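Local coordinates for leucine-rich repeat protein TpLRR (Treponema pallidum, PDB 6MLX) that is of unknown function but builds an elongated solenoid of BspA-type leucine-rich repeats and is probably secreted into the periplasm of the syphilis spirochaete, at residues Lys4-Ala8 and Lys9-Tyr13; Gly14-Pro17 and Asp18-Ile22; Leu197-Val200 and Leu201-Ser204. All coordinates share one frame; numbering follows the deposited sequence.

Interaction 1 (Lys4-Ala8 and Lys9-Tyr13)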
loop_
_atom_site.group_PDB
_atom_site.type_symbol
_atom_site.label_atom_id
_atom_site.label_comp_id
_atom_site.label_asym_id
_atom_site.label_seq_id
_atom_site.Cartn_x
_atom_site.Cartn_y
_atom_site.Cartn_z
ATOM N N LYS A 4 -4.207 -14.433 -20.315
ATOM C CA LYS A 4 -4.422 -15.493 -19.334
ATOM C C LYS A 4 -5.709 -15.201 -18.545
ATOM O O LYS A 4 -6.431 -16.133 -18.199
ATOM C CB LYS A 4 -3.173 -15.642 -18.418
ATOM C CG LYS A 4 -3.243 -16.739 -17.289
ATOM C CD LYS A 4 -4.117 -16.306 -16.056
ATOM C CE LYS A 4 -3.882 -17.146 -14.771
ATOM N NZ LYS A 4 -5.025 -16.971 -13.797
ATOM N N GLU A 5 -6.003 -13.910 -18.334
ATOM C CA GLU A 5 -7.076 -13.334 -17.507
ATOM C C GLU A 5 -8.061 -14.289 -16.836
ATOM O O GLU A 5 -8.663 -15.150 -17.487
ATOM C CB GLU A 5 -7.891 -12.329 -18.333
ATOM C CG GLU A 5 -7.094 -11.106 -18.739
ATOM C CD GLU A 5 -7.927 -10.029 -19.409
ATOM O OE1 GLU A 5 -9.139 -10.243 -19.675
ATOM O OE2 GLU A 5 -7.359 -8.947 -19.667
ATOM N N THR A 6 -8.263 -14.094 -15.535
ATOM C CA THR A 6 -9.254 -14.860 -14.789
ATOM C C THR A 6 -10.652 -14.546 -15.319
ATOM O O THR A 6 -11.032 -13.368 -15.383
ATOM C CB THR A 6 -9.169 -14.512 -13.306
ATOM O OG1 THR A 6 -7.830 -14.723 -12.845
ATOM C CG2 THR A 6 -10.144 -15.361 -12.492
ATOM N N PRO A 7 -11.444 -15.556 -15.693
ATOM C CA PRO A 7 -12.740 -15.279 -16.333
ATOM C C PRO A 7 -13.677 -14.514 -15.413
ATOM O O PRO A 7 -13.619 -14.637 -14.186
ATOM C CB PRO A 7 -13.285 -16.679 -16.646
ATOM C CG PRO A 7 -12.628 -17.561 -15.648
ATOM C CD PRO A 7 -11.229 -16.997 -15.494
ATOM N N ALA A 8 -14.565 -13.725 -16.023
ATOM C CA ALA A 8 -15.409 -12.827 -15.242
ATOM C C ALA A 8 -16.298 -13.564 -14.250
ATOM O O ALA A 8 -16.692 -12.972 -13.240
ATOM C CB ALA A 8 -16.273 -11.966 -16.164
ATOM N N LYS A 9 -16.613 -14.840 -14.497
ATOM C CA LYS A 9 -17.597 -15.526 -13.660
ATOM C C LYS A 9 -17.105 -15.730 -12.230
ATOM O O LYS A 9 -17.924 -15.964 -11.332
ATOM C CB LYS A 9 -17.991 -16.866 -14.285
ATOM C CG LYS A 9 -16.864 -17.879 -14.401
ATOM C CD LYS A 9 -17.341 -19.088 -15.187
ATOM C CE LYS A 9 -16.760 -20.381 -14.648
ATOM N NZ LYS A 9 -17.376 -21.582 -15.319
ATOM N N PHE A 10 -15.799 -15.610 -11.984
ATOM C CA PHE A 10 -15.289 -15.644 -10.618
ATOM C C PHE A 10 -15.392 -14.300 -9.893
ATOM O O PHE A 10 -14.970 -14.220 -8.733
ATOM C CB PHE A 10 -13.836 -16.137 -10.615
ATOM C CG PHE A 10 -13.682 -17.594 -10.986
ATOM C CD1 PHE A 10 -13.228 -17.967 -12.247
ATOM C CD2 PHE A 10 -14.009 -18.595 -10.074
ATOM C CE1 PHE A 10 -13.100 -19.311 -12.592
ATOM C CE2 PHE A 10 -13.884 -19.946 -10.413
ATOM C CZ PHE A 10 -13.424 -20.301 -11.669
ATOM N N PHE A 11 -15.958 -13.252 -10.515
ATOM C CA PHE A 11 -16.116 -11.952 -9.861
ATOM C C PHE A 11 -17.565 -11.484 -9.869
ATOM O O PHE A 11 -18.282 -11.659 -10.858
ATOM C CB PHE A 11 -15.275 -10.851 -10.536
ATOM C CG PHE A 11 -13.850 -11.215 -10.707
ATOM C CD1 PHE A 11 -12.937 -10.978 -9.693
ATOM C CD2 PHE A 11 -13.421 -11.834 -11.874
ATOM C CE1 PHE A 11 -11.618 -11.336 -9.845
ATOM C CE2 PHE A 11 -12.108 -12.200 -12.036
ATOM C CZ PHE A 11 -11.199 -11.943 -11.017
ATOM N N GLN A 12 -17.974 -10.863 -8.764
ATOM C CA GLN A 12 -19.117 -9.970 -8.735
ATOM C C GLN A 12 -18.629 -8.548 -8.973
ATOM O O GLN A 12 -17.563 -8.152 -8.473
ATOM C CB GLN A 12 -19.846 -10.059 -7.392
ATOM C CG GLN A 12 -20.269 -11.473 -7.052
ATOM C CD GLN A 12 -21.088 -11.568 -5.787
ATOM O OE1 GLN A 12 -21.110 -10.650 -4.956
ATOM N NE2 GLN A 12 -21.782 -12.687 -5.634
ATOM N N TYR A 13 -19.428 -7.779 -9.718
ATOM C CA TYR A 13 -19.042 -6.447 -10.167
ATOM C C TYR A 13 -20.275 -5.584 -10.369
ATOM O O TYR A 13 -21.395 -6.083 -10.521
ATOM C CB TYR A 13 -18.258 -6.489 -11.489
ATOM C CG TYR A 13 -19.007 -7.168 -12.615
ATOM C CD1 TYR A 13 -19.811 -6.446 -13.490
ATOM C CD2 TYR A 13 -18.908 -8.536 -12.801
ATOM C CE1 TYR A 13 -20.503 -7.085 -14.525
ATOM C CE2 TYR A 13 -19.586 -9.177 -13.820
ATOM C CZ TYR A 13 -20.384 -8.447 -14.679
ATOM O OH TYR A 13 -21.055 -9.106 -15.688
#
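F10 N donates to P7 O over 3.2 Å and F11 N to A8 O over 2.8 Å, two successive backbone bonds from a residue to the third one before it. Such spacing defines a 3-10 turn, and this one covers A8-F10 immediately ahead of strand 11-15. Both bonds run fairly straight at the hydrogen, at 163° and 160°.

The two phenylalanines that follow each other through the turn meet different parts of the preceding chain. F10 takes the proline: P7 CG lies in the plane of the ring, at its edge, 3.5 Å from F10 CD1, so the contact is edge-on and does not use the aromatic face. F10 CG stands opposite its own carbonyl carbon (chi1 -69°), which brings CD1 and CE1 alongside the pyrrolidine. F11 takes the threonine. T6 CG2 reaches F11 CE2 at 3.7 Å and CZ at 3.9 Å, the two side chains crossing at about a right angle. The same ring carbon also approaches main-chain oxygen: T6 O sits 3.7 Å from F11 CE2, at the edge and in the ring plane, while P7 O comes within 3.6 Å of CE2 from an oblique direction.

Beyond the turn, F11 meets the ring of Y27 on the paired strand 22-27 and also touches V34, L36 and P37, while T6 OG1 is hydrogen-bonded to V35 N. The N-terminal turn is thereby fitted to the end of the repeat solenoid, consistent with a capping role.

Because aromatic C-H edges are slightly positive and carbonyl oxygens negative, the approach of T6 O to the F11 edge is probably mildly favourable, adding a weak electrostatic term to side-chain contacts that are otherwise largely apolar, next to the two backbone hydrogen bonds.

Interaction 2 (Gly14-Pro17 and Asp18-Ile22); sequences GLTP and DRDGI
This is the loop end of a beta hairpin joining strands 11-15 and 22-27 at the N-terminal end of the repeat solenoid: L15 and I22 form its last antiparallel, non-hydrogen-bonded pair, side chains on the same face. The bond next to the pair is T16 N to G21 O, 2.8 Å long. Inside it, R19 N reaches T16 O at 2.9 Å and completes a type I turn over T16-R19; R19 itself takes positive backbone angles, which help to reverse the chain.

The leucine fork is shared between two neighbours. L15 CD2 packs on I22 CD1 at 3.7 Å, and CD1 lies 3.6 Å from R19 CG, these side chains crossing at about a right angle. Both L15 and I22 also touch L43 on strand 43-48, extending the apolar patch into the sheet.

R19 folds back over the turn: a bend at chi2 (66°) carries NH2 to P17 O, a 3.0 Å bond with 148° at the hydrogen, the oxygen tilted slightly from the guanidinium plane. T16 turns its methyl into the loop, where CG2 lies 3.2 Å from both D20 OD1 and G21 N, a tight fit.

That methyl helps to bury G21 N, which has no partner in the model, probably an energetic cost; the two backbone bonds hold the loop closed around it, while the arginine ties down the turn's exposed side.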
loop_
_atom_site.group_PDB
_atom_site.type_symbol
_atom_site.label_atom_id
_atom_site.label_comp_id
_atom_site.label_asym_id
_atom_site.label_seq_id
_atom_site.Cartn_x
_atom_site.Cartn_y
_atom_site.Cartn_z
ATOM N N GLY A 14 -20.042 -4.269 -10.376
ATOM C CA GLY A 14 -21.045 -3.308 -10.779
ATOM C C GLY A 14 -20.501 -2.374 -11.846
ATOM O O GLY A 14 -19.348 -2.485 -12.277
ATOM N N LEU A 15 -21.373 -1.468 -12.280
ATOM C CA LEU A 15 -20.985 -0.384 -13.166
ATOM C C LEU A 15 -20.486 0.797 -12.342
ATOM O O LEU A 15 -20.874 0.989 -11.179
ATOM C CB LEU A 15 -22.157 0.067 -14.055
ATOM C CG LEU A 15 -22.388 -0.623 -15.407
ATOM C CD1 LEU A 15 -23.339 0.179 -16.302
ATOM C CD2 LEU A 15 -21.075 -0.862 -16.141
ATOM N N THR A 16 -19.593 1.577 -12.951
ATOM C CA THR A 16 -19.205 2.859 -12.398
ATOM C C THR A 16 -20.312 3.894 -12.652
ATOM O O THR A 16 -21.109 3.739 -13.585
ATOM C CB THR A 16 -17.900 3.311 -13.036
ATOM O OG1 THR A 16 -17.377 4.438 -12.315
ATOM C CG2 THR A 16 -18.125 3.698 -14.506
ATOM N N PRO A 17 -20.411 4.956 -11.799
ATOM C CA PRO A 17 -21.443 5.986 -12.013
ATOM C C PRO A 17 -21.668 6.454 -13.452
ATOM O O PRO A 17 -22.829 6.594 -13.867
ATOM C CB PRO A 17 -20.950 7.125 -11.117
ATOM C CG PRO A 17 -20.352 6.375 -9.946
ATOM C CD PRO A 17 -20.021 4.957 -10.474
ATOM N N ASP A 18 -20.628 6.676 -14.250
ATOM C CA ASP A 18 -20.875 7.173 -15.597
ATOM C C ASP A 18 -20.899 6.064 -16.650
ATOM O O ASP A 18 -20.676 6.347 -17.837
ATOM C CB ASP A 18 -19.861 8.258 -15.970
ATOM C CG ASP A 18 -20.389 9.676 -15.686
ATOM O OD1 ASP A 18 -21.600 9.934 -15.925
ATOM O OD2 ASP A 18 -19.604 10.540 -15.227
ATOM N N ARG A 19 -21.170 4.813 -16.242
ATOM C CA ARG A 19 -21.544 3.723 -17.156
ATOM C C ARG A 19 -20.450 3.405 -18.177
ATOM O O ARG A 19 -20.735 2.934 -19.286
ATOM C CB ARG A 19 -22.862 4.022 -17.894
ATOM C CG ARG A 19 -24.142 3.544 -17.210
ATOM C CD ARG A 19 -24.420 4.284 -15.900
ATOM N NE ARG A 19 -25.824 4.161 -15.480
ATOM C CZ ARG A 19 -26.299 4.610 -14.320
ATOM N NH1 ARG A 19 -27.591 4.453 -14.012
ATOM N NH2 ARG A 19 -25.476 5.210 -13.462
ATOM N N ASP A 20 -19.194 3.643 -17.813
ATOM C CA ASP A 20 -18.067 3.456 -18.713
ATOM C C ASP A 20 -17.046 2.444 -18.208
ATOM O O ASP A 20 -16.084 2.144 -18.931
ATOM C CB ASP A 20 -17.376 4.806 -18.941
ATOM C CG ASP A 20 -16.962 5.464 -17.639
ATOM O OD1 ASP A 20 -17.863 5.804 -16.844
ATOM O OD2 ASP A 20 -15.741 5.655 -17.415
ATOM N N GLY A 21 -17.210 1.926 -16.992
ATOM C CA GLY A 21 -16.217 1.036 -16.416
ATOM C C GLY A 21 -16.808 0.104 -15.383
ATOM O O GLY A 21 -17.884 0.350 -14.825
ATOM N N ILE A 22 -16.071 -0.973 -15.121
ATOM C CA ILE A 22 -16.486 -2.043 -14.220
ATOM C C ILE A 22 -15.753 -1.880 -12.895
ATOM O O ILE A 22 -14.525 -1.701 -12.876
ATOM C CB ILE A 22 -16.199 -3.426 -14.843
ATOM C CG1 ILE A 22 -16.951 -3.596 -16.169
ATOM C CG2 ILE A 22 -16.563 -4.555 -13.882
ATOM C CD1 ILE A 22 -18.446 -3.393 -16.046
#

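Interaction 3 (Leu197-Val200 and Leu201-Ser204)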
loop_
_atom_site.group_PDB
_atom_site.type_symbol
_atom_site.label_atom_id
_atom_site.label_comp_id
_atom_site.label_asym_id
_atom_site.label_seq_id
_atom_site.Cartn_x
_atom_site.Cartn_y
_atom_site.Cartn_z
ATOM N N LEU A 197 16.939 2.578 14.065
ATOM C CA LEU A 197 17.347 3.768 13.326
ATOM C C LEU A 197 18.791 4.133 13.663
ATOM O O LEU A 197 19.135 4.253 14.847
ATOM C CB LEU A 197 16.421 4.938 13.643
ATOM C CG LEU A 197 14.930 4.734 13.364
ATOM C CD1 LEU A 197 14.160 5.958 13.818
ATOM C CD2 LEU A 197 14.681 4.429 11.896
ATOM N N PRO A 198 19.665 4.303 12.671
ATOM C CA PRO A 198 21.050 4.697 12.958
ATOM C C PRO A 198 21.126 6.090 13.573
ATOM O O PRO A 198 20.234 6.929 13.417
ATOM C CB PRO A 198 21.723 4.679 11.581
ATOM C CG PRO A 198 20.791 3.928 10.690
ATOM C CD PRO A 198 19.426 4.122 11.233
ATOM N N ASP A 199 22.239 6.340 14.267
ATOM C CA ASP A 199 22.391 7.608 14.977
ATOM C C ASP A 199 22.395 8.797 14.027
ATOM O O ASP A 199 21.802 9.839 14.335
ATOM C CB ASP A 199 23.671 7.604 15.813
ATOM C CG ASP A 199 23.497 6.872 17.117
ATOM O OD1 ASP A 199 22.585 7.242 17.896
ATOM O OD2 ASP A 199 24.274 5.930 17.364
ATOM N N VAL A 200 23.062 8.677 12.876
ATOM C CA VAL A 200 23.087 9.796 11.936
ATOM C C VAL A 200 21.669 10.106 11.456
ATOM O O VAL A 200 21.286 11.279 11.297
ATOM C CB VAL A 200 24.059 9.504 10.772
ATOM C CG1 VAL A 200 23.414 8.649 9.684
ATOM C CG2 VAL A 200 24.619 10.815 10.189
ATOM N N LEU A 201 20.843 9.068 11.304
ATOM C CA LEU A 201 19.455 9.288 10.917
ATOM C C LEU A 201 18.689 10.000 12.026
ATOM O O LEU A 201 18.097 11.062 11.799
ATOM C CB LEU A 201 18.795 7.962 10.556
ATOM C CG LEU A 201 17.340 8.081 10.098
ATOM C CD1 LEU A 201 17.194 9.187 9.042
ATOM C CD2 LEU A 201 16.862 6.747 9.566
ATOM N N LYS A 202 18.711 9.436 13.239
ATOM C CA LYS A 202 18.059 10.061 14.389
ATOM C C LYS A 202 18.448 11.531 14.545
ATOM O O LYS A 202 17.604 12.373 14.875
ATOM C CB LYS A 202 18.414 9.296 15.665
ATOM C CG LYS A 202 17.735 7.958 15.846
ATOM C CD LYS A 202 18.312 7.274 17.087
ATOM C CE LYS A 202 17.617 5.967 17.412
ATOM N NZ LYS A 202 18.439 5.131 18.351
ATOM N N ARG A 203 19.720 11.867 14.306
ATOM C CA ARG A 203 20.139 13.260 14.460
ATOM C C ARG A 203 19.561 14.141 13.362
ATOM O O ARG A 203 19.122 15.263 13.640
ATOM C CB ARG A 203 21.666 13.373 14.479
ATOM C CG ARG A 203 22.297 12.898 15.789
ATOM C CD ARG A 203 23.748 13.353 15.936
ATOM N NE ARG A 203 24.622 12.830 14.890
ATOM C CZ ARG A 203 25.232 11.650 14.947
ATOM N NH1 ARG A 203 25.047 10.856 16.000
ATOM N NH2 ARG A 203 26.014 11.259 13.943
ATOM N N SER A 204 19.572 13.682 12.104
ATOM C CA SER A 204 19.024 14.556 11.068
ATOM C C SER A 204 17.511 14.704 11.214
ATOM O O SER A 204 16.948 15.752 10.852
ATOM C CB SER A 204 19.421 14.059 9.672
ATOM O OG SER A 204 19.060 12.712 9.466
#
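K202 runs back along the first helical turn and lies against the residues that lead into it. CB faces the carbonyl oxygens of P198 and D199. CG is 3.6 Å from P198 O and also lies beside L197 CB, a position set by chi1 of -74°, which places CG opposite the lysine's own carbonyl carbon. From there the chain is fully extended. CD passes beside L197 O, CE approaches that oxygen to 3.4 Å, and NZ ends 3.7 Å from it, beyond hydrogen-bonding distance. The ammonium has an acidic neighbour in D199, but OD1 stays 4.7 Å from K202 NZ, so any attraction acts across a gap and not through a salt bridge. F214, near the C-terminus, also touches the lysine side chain.

These residues form the start of helix 199-207, which follows the repeats at the C-terminal end of the solenoid, with P198 at the N-cap position. The proline has no polar side chain with which to cap the first-turn N-H groups; its carbonyl, as at any N-cap, accepts the bond from K202 N, 2.9 Å long and nearly straight at 173°. R203 N to D199 O and S204 N to V200 O repeat the helical pattern.

On the inward side, L197 CD2 meets L201 CD2 at 3.9 Å, and P198 CD rests on CB of the same leucine. L174 beside L197 and L180 beside L201 continue this apolar cluster into the repeat body.

R203 curls backward through a bend at chi3 (-62°), laying one face of its guanidinium over the main chain: D199 O lies 3.7 Å above the plane, offset toward the rim, and V200 CA occupies the same face, while NH1 comes 3.5 Å from D199 CB.

How the interactions relate
The three contacts follow one another along the chain, and the repeats lie between the first two and the third. Interactions 1 and 2 are neighbours, their centres 16 Å apart; both use strand 11-15, one at its entry and the other at its exit, and they touch where Y13 CB lies 3.5 Å from I22 CG2. Interaction 3 belongs to helix 199-207, with its centre about 48 Å from that of interaction 1 and about 49 Å from that of interaction 2, across the centre of the chain. The N-terminal hairpin and the C-terminal helix thus occupy opposite ends of the solenoid, consistent with non-repeat elements covering its terminal repeats.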